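Local coordinates for guanidinopropionase (Pseudomonas aeruginosa, PDB 3NIQ), which catalyses the manganese-dependent hydrolysis of 3-guanidinopropanoate to beta-alanine and urea, working as a homohexamer of the arginase family, at residues V37-V42 with E305-L310; G116-S121 with E312-S317; G143-D148 with R270-L275. All coordinates share one frame; numbering follows the deposited sequence.

Interaction 1. Residues V37-V42 with E305-L310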
loop_
_atom_site.group_PDB
_atom_site.type_symbol
_atom_site.label_atom_id
_atom_site.label_comp_id
_atom_site.label_asym_id
_atom_site.label_seq_id
_atom_site.Cartn_x
_atom_site.Cartn_y
_atom_site.Cartn_z
ATOM N N VAL A 37 -28.198 24.242 5.238
ATOM C CA VAL A 37 -27.648 23.100 4.497
ATOM C C VAL A 37 -26.994 22.174 5.531
ATOM O O VAL A 37 -26.081 22.586 6.258
ATOM C CB VAL A 37 -26.626 23.546 3.418
ATOM C CG1 VAL A 37 -25.944 22.340 2.741
ATOM C CG2 VAL A 37 -27.284 24.445 2.374
ATOM N N GLY A 38 -27.462 20.933 5.591
ATOM C CA GLY A 38 -26.911 19.922 6.508
ATOM C C GLY A 38 -25.983 18.952 5.810
ATOM O O GLY A 38 -26.349 18.380 4.782
ATOM N N LEU A 39 -24.785 18.780 6.359
ATOM C CA LEU A 39 -23.803 17.846 5.828
ATOM C C LEU A 39 -23.924 16.558 6.600
ATOM O O LEU A 39 -23.737 16.526 7.813
ATOM C CB LEU A 39 -22.368 18.396 5.906
ATOM C CG LEU A 39 -22.145 19.844 5.455
ATOM C CD1 LEU A 39 -20.638 20.201 5.466
ATOM C CD2 LEU A 39 -22.763 20.148 4.086
ATOM N N ILE A 40 -24.305 15.504 5.894
ATOM C CA ILE A 40 -24.717 14.275 6.554
ATOM C C ILE A 40 -23.979 13.077 6.008
ATOM O O ILE A 40 -23.846 12.914 4.786
ATOM C CB ILE A 40 -26.246 14.031 6.365
ATOM C CG1 ILE A 40 -27.065 15.224 6.891
ATOM C CG2 ILE A 40 -26.671 12.736 7.098
ATOM C CD1 ILE A 40 -28.402 15.469 6.057
ATOM N N GLY A 41 -23.531 12.208 6.903
ATOM C CA GLY A 41 -22.958 10.952 6.483
ATOM C C GLY A 41 -23.992 9.837 6.496
ATOM O O GLY A 41 -24.834 9.777 7.390
ATOM N N VAL A 42 -23.945 8.945 5.502
ATOM C CA VAL A 42 -24.781 7.748 5.552
ATOM C C VAL A 42 -23.920 6.494 5.393
ATOM O O VAL A 42 -23.744 5.967 4.276
ATOM C CB VAL A 42 -25.871 7.773 4.520
ATOM C CG1 VAL A 42 -26.847 6.642 4.821
ATOM C CG2 VAL A 42 -26.571 9.147 4.517
ATOM N N GLU A 305 -17.821 21.370 -4.047
ATOM C CA GLU A 305 -18.342 21.953 -5.293
ATOM C C GLU A 305 -19.877 22.043 -5.203
ATOM O O GLU A 305 -20.467 23.059 -5.551
ATOM C CB GLU A 305 -17.973 21.119 -6.523
ATOM C CG GLU A 305 -16.480 20.911 -6.768
ATOM C CD GLU A 305 -15.831 22.108 -7.427
ATOM O OE1 GLU A 305 -16.563 22.965 -7.978
ATOM O OE2 GLU A 305 -14.587 22.194 -7.381
ATOM N N LEU A 306 -20.494 20.962 -4.735
ATOM C CA LEU A 306 -21.953 20.865 -4.593
ATOM C C LEU A 306 -22.499 21.776 -3.498
ATOM O O LEU A 306 -23.592 22.341 -3.644
ATOM C CB LEU A 306 -22.362 19.425 -4.293
ATOM C CG LEU A 306 -22.211 18.438 -5.438
ATOM C CD1 LEU A 306 -22.312 17.008 -4.890
ATOM C CD2 LEU A 306 -23.233 18.687 -6.538
ATOM N N LEU A 307 -21.738 21.912 -2.405
ATOM C CA LEU A 307 -22.127 22.775 -1.299
ATOM C C LEU A 307 -22.310 24.212 -1.783
ATOM O O LEU A 307 -23.254 24.896 -1.403
ATOM C CB LEU A 307 -21.082 22.734 -0.172
ATOM C CG LEU A 307 -21.155 23.816 0.914
ATOM C CD1 LEU A 307 -22.521 23.824 1.615
ATOM C CD2 LEU A 307 -20.051 23.628 1.954
ATOM N N CYS A 308 -21.391 24.665 -2.616
ATOM C CA CYS A 308 -21.447 26.036 -3.097
ATOM C C CYS A 308 -22.754 26.282 -3.832
ATOM O O CYS A 308 -23.359 27.342 -3.688
ATOM C CB CYS A 308 -20.244 26.355 -3.984
ATOM S SG CYS A 308 -18.692 26.432 -3.027
ATOM N N LEU A 309 -23.192 25.301 -4.610
ATOM C CA LEU A 309 -24.432 25.447 -5.371
ATOM C C LEU A 309 -25.668 25.326 -4.503
ATOM O O LEU A 309 -26.636 26.064 -4.694
ATOM C CB LEU A 309 -24.485 24.446 -6.519
ATOM C CG LEU A 309 -23.304 24.453 -7.485
ATOM C CD1 LEU A 309 -23.575 23.502 -8.639
ATOM C CD2 LEU A 309 -23.024 25.878 -7.997
ATOM N N LEU A 310 -25.640 24.418 -3.535
ATOM C CA LEU A 310 -26.761 24.309 -2.611
ATOM C C LEU A 310 -26.884 25.550 -1.726
ATOM O O LEU A 310 -27.991 25.975 -1.406
ATOM C CB LEU A 310 -26.630 23.073 -1.717
ATOM C CG LEU A 310 -26.712 21.715 -2.410
ATOM C CD1 LEU A 310 -26.245 20.626 -1.437
ATOM C CD2 LEU A 310 -28.171 21.447 -2.838
#

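Interaction 2. Residues G116-S121 with E312-S317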
loop_
_atom_site.group_PDB
_atom_site.type_symbol
_atom_site.label_atom_id
_atom_site.label_comp_id
_atom_site.label_asym_id
_atom_site.label_seq_id
_atom_site.Cartn_x
_atom_site.Cartn_y
_atom_site.Cartn_z
ATOM N N GLY A 116 -36.867 22.079 6.767
ATOM C CA GLY A 116 -36.572 22.922 5.617
ATOM C C GLY A 116 -35.070 22.967 5.321
ATOM O O GLY A 116 -34.597 23.851 4.630
ATOM N N THR A 117 -34.317 22.002 5.847
ATOM C CA THR A 117 -32.862 21.955 5.623
ATOM C C THR A 117 -32.536 21.166 4.339
ATOM O O THR A 117 -33.112 20.103 4.103
ATOM C CB THR A 117 -32.171 21.342 6.870
ATOM O OG1 THR A 117 -32.575 22.072 8.034
ATOM C CG2 THR A 117 -30.646 21.381 6.771
ATOM N N LEU A 118 -31.645 21.693 3.503
ATOM C CA LEU A 118 -31.201 20.973 2.315
ATOM C C LEU A 118 -30.064 20.020 2.682
ATOM O O LEU A 118 -29.091 20.448 3.275
ATOM C CB LEU A 118 -30.721 21.928 1.218
ATOM C CG LEU A 118 -31.667 23.044 0.758
ATOM C CD1 LEU A 118 -31.088 23.740 -0.457
ATOM C CD2 LEU A 118 -33.054 22.494 0.450
ATOM N N PRO A 119 -30.204 18.727 2.337
ATOM C CA PRO A 119 -29.186 17.747 2.687
ATOM C C PRO A 119 -28.070 17.613 1.647
ATOM O O PRO A 119 -28.317 17.495 0.450
ATOM C CB PRO A 119 -29.979 16.438 2.790
ATOM C CG PRO A 119 -31.054 16.617 1.702
ATOM C CD PRO A 119 -31.396 18.100 1.724
ATOM N N LEU A 120 -26.835 17.610 2.127
ATOM C CA LEU A 120 -25.699 17.314 1.290
ATOM C C LEU A 120 -25.038 16.103 1.939
ATOM O O LEU A 120 -24.465 16.220 3.013
ATOM C CB LEU A 120 -24.735 18.507 1.214
ATOM C CG LEU A 120 -23.421 18.199 0.459
ATOM C CD1 LEU A 120 -23.655 17.507 -0.884
ATOM C CD2 LEU A 120 -22.623 19.474 0.222
ATOM N N SER A 121 -25.178 14.940 1.307
ATOM C CA SER A 121 -24.940 13.666 1.989
ATOM C C SER A 121 -23.771 12.914 1.383
ATOM O O SER A 121 -23.505 13.018 0.170
ATOM C CB SER A 121 -26.196 12.778 1.923
ATOM O OG SER A 121 -27.307 13.439 2.510
ATOM N N GLU A 312 -26.297 28.569 -2.611
ATOM C CA GLU A 312 -27.011 29.558 -3.426
ATOM C C GLU A 312 -28.514 29.268 -3.491
ATOM O O GLU A 312 -29.320 30.181 -3.386
ATOM C CB GLU A 312 -26.435 29.662 -4.836
ATOM C CG GLU A 312 -25.075 30.352 -4.904
ATOM C CD GLU A 312 -24.758 30.908 -6.279
ATOM O OE1 GLU A 312 -24.185 32.012 -6.341
ATOM O OE2 GLU A 312 -25.041 30.239 -7.302
ATOM N N SER A 313 -28.889 28.001 -3.663
ATOM C CA SER A 313 -30.311 27.650 -3.683
ATOM C C SER A 313 -30.954 27.947 -2.340
ATOM O O SER A 313 -32.024 28.548 -2.290
ATOM C CB SER A 313 -30.539 26.180 -4.070
ATOM O OG SER A 313 -30.253 25.969 -5.438
ATOM N N ALA A 314 -30.304 27.544 -1.251
ATOM C CA ALA A 314 -30.834 27.814 0.083
ATOM C C ALA A 314 -30.947 29.322 0.346
ATOM O O ALA A 314 -31.841 29.770 1.082
ATOM C CB ALA A 314 -29.997 27.147 1.168
ATOM N N ALA A 315 -30.050 30.094 -0.263
ATOM C CA ALA A 315 -30.014 31.542 -0.057
ATOM C C ALA A 315 -31.211 32.180 -0.757
ATOM O O ALA A 315 -31.859 33.061 -0.193
ATOM C CB ALA A 315 -28.684 32.153 -0.582
ATOM N N ARG A 316 -31.509 31.707 -1.970
ATOM C CA ARG A 316 -32.626 32.237 -2.748
ATOM C C ARG A 316 -33.968 31.892 -2.109
ATOM O O ARG A 316 -34.846 32.744 -2.027
ATOM C CB ARG A 316 -32.594 31.740 -4.191
ATOM C CG ARG A 316 -31.518 32.380 -5.080
ATOM C CD ARG A 316 -31.769 32.043 -6.569
ATOM N NE ARG A 316 -32.178 30.644 -6.725
ATOM C CZ ARG A 316 -31.351 29.632 -6.989
ATOM N NH1 ARG A 316 -30.042 29.861 -7.168
ATOM N NH2 ARG A 316 -31.837 28.384 -7.069
ATOM N N SER A 317 -34.129 30.659 -1.641
ATOM C CA SER A 317 -35.404 30.258 -1.057
ATOM C C SER A 317 -35.694 30.941 0.290
ATOM O O SER A 317 -36.862 31.143 0.647
ATOM C CB SER A 317 -35.532 28.730 -0.967
ATOM O OG SER A 317 -34.850 28.253 0.164
#

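Interaction 3. Residues G143-D148 with R270-L275. With MN (manganese (II) ion), chain D; MN (manganese (II) ion), chain E.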
loop_
_atom_site.group_PDB
_atom_site.type_symbol
_atom_site.label_atom_id
_atom_site.label_comp_id
_atom_site.label_asym_id
_atom_site.label_seq_id
_atom_site.Cartn_x
_atom_site.Cartn_y
_atom_site.Cartn_z
ATOM N N GLY A 143 -36.554 16.060 -9.868
ATOM C CA GLY A 143 -35.725 15.824 -11.051
ATOM C C GLY A 143 -34.320 15.423 -10.570
ATOM O O GLY A 143 -34.001 15.561 -9.372
ATOM N N MET A 144 -33.470 14.925 -11.465
ATOM C CA MET A 144 -32.097 14.581 -11.041
ATOM C C MET A 144 -31.064 14.666 -12.159
ATOM O O MET A 144 -31.355 14.335 -13.296
ATOM C CB MET A 144 -32.077 13.192 -10.394
ATOM C CG MET A 144 -30.684 12.668 -10.009
ATOM S SD MET A 144 -30.746 11.053 -9.210
ATOM C CE MET A 144 -31.205 9.988 -10.570
ATOM N N VAL A 145 -29.877 15.167 -11.818
ATOM C CA VAL A 145 -28.675 14.992 -12.620
ATOM C C VAL A 145 -27.848 13.947 -11.869
ATOM O O VAL A 145 -27.443 14.166 -10.738
ATOM C CB VAL A 145 -27.835 16.284 -12.728
ATOM C CG1 VAL A 145 -26.579 16.031 -13.610
ATOM C CG2 VAL A 145 -28.660 17.457 -13.316
ATOM N N HIS A 146 -27.608 12.816 -12.516
ATOM C CA HIS A 146 -27.013 11.645 -11.889
ATOM C C HIS A 146 -25.726 11.271 -12.652
ATOM O O HIS A 146 -25.774 10.929 -13.829
ATOM C CB HIS A 146 -28.053 10.516 -11.950
ATOM C CG HIS A 146 -27.553 9.174 -11.516
ATOM N ND1 HIS A 146 -28.016 7.998 -12.071
ATOM C CD2 HIS A 146 -26.637 8.815 -10.583
ATOM C CE1 HIS A 146 -27.401 6.969 -11.508
ATOM N NE2 HIS A 146 -26.559 7.439 -10.599
ATOM N N PHE A 147 -24.583 11.378 -11.986
ATOM C CA PHE A 147 -23.271 11.045 -12.574
ATOM C C PHE A 147 -22.901 9.633 -12.132
ATOM O O PHE A 147 -22.799 9.377 -10.926
ATOM C CB PHE A 147 -22.204 12.006 -12.031
ATOM C CG PHE A 147 -22.422 13.433 -12.405
ATOM C CD1 PHE A 147 -21.832 13.957 -13.535
ATOM C CD2 PHE A 147 -23.206 14.263 -11.609
ATOM C CE1 PHE A 147 -22.029 15.307 -13.889
ATOM C CE2 PHE A 147 -23.408 15.592 -11.944
ATOM C CZ PHE A 147 -22.820 16.122 -13.090
ATOM N N ASP A 148 -22.707 8.713 -13.076
ATOM C CA ASP A 148 -22.492 7.319 -12.713
ATOM C C ASP A 148 -21.942 6.501 -13.887
ATOM O O ASP A 148 -22.254 6.783 -15.052
ATOM C CB ASP A 148 -23.838 6.712 -12.257
ATOM C CG ASP A 148 -23.687 5.569 -11.251
ATOM O OD1 ASP A 148 -22.852 4.658 -11.434
ATOM O OD2 ASP A 148 -24.434 5.570 -10.266
ATOM N N ARG A 270 -19.972 22.497 -11.742
ATOM C CA ARG A 270 -19.993 23.965 -11.744
ATOM C C ARG A 270 -21.056 24.551 -12.695
ATOM O O ARG A 270 -21.699 25.538 -12.375
ATOM C CB ARG A 270 -18.606 24.511 -12.098
ATOM C CG ARG A 270 -17.603 24.370 -10.938
ATOM C CD ARG A 270 -16.160 24.458 -11.433
ATOM N NE ARG A 270 -15.220 24.065 -10.391
ATOM C CZ ARG A 270 -13.904 24.095 -10.528
ATOM N NH1 ARG A 270 -13.362 24.536 -11.651
ATOM N NH2 ARG A 270 -13.122 23.710 -9.517
ATOM N N GLY A 271 -21.228 23.931 -13.856
ATOM C CA GLY A 271 -22.228 24.351 -14.847
ATOM C C GLY A 271 -23.675 24.107 -14.431
ATOM O O GLY A 271 -24.614 24.485 -15.154
ATOM N N LEU A 272 -23.865 23.505 -13.257
ATOM C CA LEU A 272 -25.198 23.312 -12.693
ATOM C C LEU A 272 -25.664 24.521 -11.873
ATOM O O LEU A 272 -26.761 24.516 -11.304
ATOM C CB LEU A 272 -25.250 22.041 -11.847
ATOM C CG LEU A 272 -24.959 20.753 -12.616
ATOM C CD1 LEU A 272 -25.072 19.526 -11.714
ATOM C CD2 LEU A 272 -25.883 20.599 -13.797
ATOM N N ARG A 273 -24.816 25.547 -11.802
ATOM C CA ARG A 273 -25.123 26.723 -11.017
ATOM C C ARG A 273 -26.420 27.385 -11.515
ATOM O O ARG A 273 -26.687 27.422 -12.726
ATOM C CB ARG A 273 -23.972 27.720 -11.112
ATOM C CG ARG A 273 -24.094 28.863 -10.124
ATOM C CD ARG A 273 -23.109 29.958 -10.462
ATOM N NE ARG A 273 -23.119 30.984 -9.425
ATOM C CZ ARG A 273 -22.198 31.935 -9.324
ATOM N NH1 ARG A 273 -21.216 31.981 -10.212
ATOM N NH2 ARG A 273 -22.266 32.833 -8.343
ATOM N N GLY A 274 -27.235 27.863 -10.580
ATOM C CA GLY A 274 -28.507 28.510 -10.941
ATOM C C GLY A 274 -29.746 27.615 -10.921
ATOM O O GLY A 274 -30.866 28.103 -10.803
ATOM N N LEU A 275 -29.553 26.307 -11.031
ATOM C CA LEU A 275 -30.671 25.389 -10.985
ATOM C C LEU A 275 -31.326 25.407 -9.611
ATOM O O LEU A 275 -30.718 25.830 -8.623
ATOM C CB LEU A 275 -30.200 23.962 -11.322
ATOM C CG LEU A 275 -29.708 23.780 -12.768
ATOM C CD1 LEU A 275 -29.154 22.395 -12.994
ATOM C CD2 LEU A 275 -30.787 24.057 -13.779
HETATM MN MN MN D . -24.377 4.284 -8.465
HETATM MN MN MN E . -21.942 3.245 -10.201
HETATM O O HOH W 1 -23.745 2.163 -9.448
#

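Interaction 1. Residues V37-V42 with E305-L310
Val37, on the strand next to the edge of the parallel sheet of the arginase alpha/beta fold, meets Leu307 and Leu310 of the long C-terminal helix 294-317, a worked example of helix-on-sheet packing in a three-layer alpha/beta/alpha structure. Strand 37-42 belongs to a parallel eight-stranded sheet, and the helical segment 305-310 runs nearly antiparallel to it, at 157°, with the two axes approaching to 10.1 Å. That separation is bridged mainly by aliphatic side chains, with no hydrogen bond between the segments.

The valine can be followed outward. Val37 CB points at the helix but stays 4.5 Å from Leu307 CD1, and the closer approaches are made by the two methyls beyond it. With CG1 anti to the backbone N (chi1 174°), that methyl heads for Leu307, whose CD1 it meets at 3.9 Å, the two side chains lying askew to one another. CG2, the branch beside the backbone N, turns instead to the next turn of the helix: it lies 4.1 Å from Leu310 O, a van der Waals contact with a backbone carbonyl, and 4.4 Å from Leu310 CB. One beta-branched residue thus addresses two helix residues spaced three apart.

Leu39 is next on the same face of the strand and adds a lighter contact. Alternation sends Ile40 and Val42 to the other face, where they pack on helix 98-114; the strand is therefore sandwiched between two helical layers. On the near side, Leu120 of the neighbouring strand 118-123 touches Leu39, Leu307 and Leu310 and continues the apolar surface. Leu307 CD1 is the methyl shared by both strand residues, for it also lies 4.4 Å from Leu39 CD2.

Interaction 2. Residues G116-S121 with E312-S317
The contact of Leu118 with Ala314 and Ser313 is a small apolar one at the margin of the helix-sheet interface of the arginase alpha/beta fold, where the start of strand 118-123 faces the last turns of helix 294-317. A Schellman motif at Gly116, with its positive phi, ends the helix preceding the strand and turns the chain back into the sheet, so that two residues later Leu118 directs its side chain at the C-terminal helix.

Leu118 carries the strand's whole share. Its CG lies anti to the carbonyl carbon (chi1 -54°), and CD1 continues outward as the leading methyl. This atom rests 3.9 Å from Ala314 CB and 4.0 Å from Ala314 N, alongside the helix backbone, and reaches Ser313 CB at 4.4 Å. The short alanine lets a leucine approach the backbone itself, and the contact stays compact, burying 84 Å² in all. Ala314 also touches Val37 of the adjacent strand, and therefore sits against two strands at once.

The hydroxyl of Ser313 turns to other partners: OG is hydrogen-bonded with Leu277 N, at the start of strand 277-283, while CB meets the leucine. Over this turn the guanidinium of Arg316 folds back along the helix, with Ser313 CA 3.6 Å above its plane and towards its rim. The same arginine makes a weak, bent bond, NH2 to Ser313 OG at 3.3 Å, with an N-H...O angle of 124°.

Interaction 3. Residues G143-D148 with R270-L275
A single leucine, Leu272, divides its two methyls between Val145 and Phe147 on a strand whose next residue, Asp148, bridges two manganese ions. The leucine sits where two beta turns overlap, a type I turn from Arg270 to Arg273 and a type II turn from Leu272 to Leu275, in the connection leading to strand 277-283. Its CD2 lies 4.2 Å from Val145 CG2, while CD1 comes up to the edge of the Phe147 ring, near the ring plane and 4.3 Å from CE2. Val237 of strand 235-240 touches both Leu272 and Phe147 and extends this apolar layer.

Residues 146 and 148 turn to polar work. Asp148 OD2 binds, at 2.2 Å, the manganese also held by His126 and Asp152, and Asp148 OD1 binds, at 2.1 Å, the manganese held by His150 and Asp242; Asp240 serves both ions. A water joins the two metals, as in arginases. His146 NE2 donates to Asp148 OD2 at 2.8 Å, using the lone pair that points away from the other carboxylate oxygen; the bond is bent (137°), and OD2 lies 25° out of the imidazole plane. His146 ND1 is itself hydrogen-bonded with Gln185. OD2 is thus gripped by a metal and an N-H together: the two metal bonds set the turn of the carboxylate, and His146, a second-shell residue, probably steadies it.

How the interactions relate
Interactions 1 and 2 are successive parts of one interface, their centres 8 Å apart: both use helix 294-317, and their strands are paired through Gly38 N to Leu118 O (2.9 Å) and Leu120 N to Gly38 O (2.8 Å). Interaction 3, whose centre is 13 and 14 Å from theirs, is nested in sequence within both, and its turn is tied to the same helix by two salt bridges, Arg270 NE to Glu305 OE1 (3.0 Å) and Arg273 NH2 to Glu312 OE1 (2.9 Å). Interaction 3 alone reaches the dimanganese centre; the other two pack the same sheet away from the metal ligands.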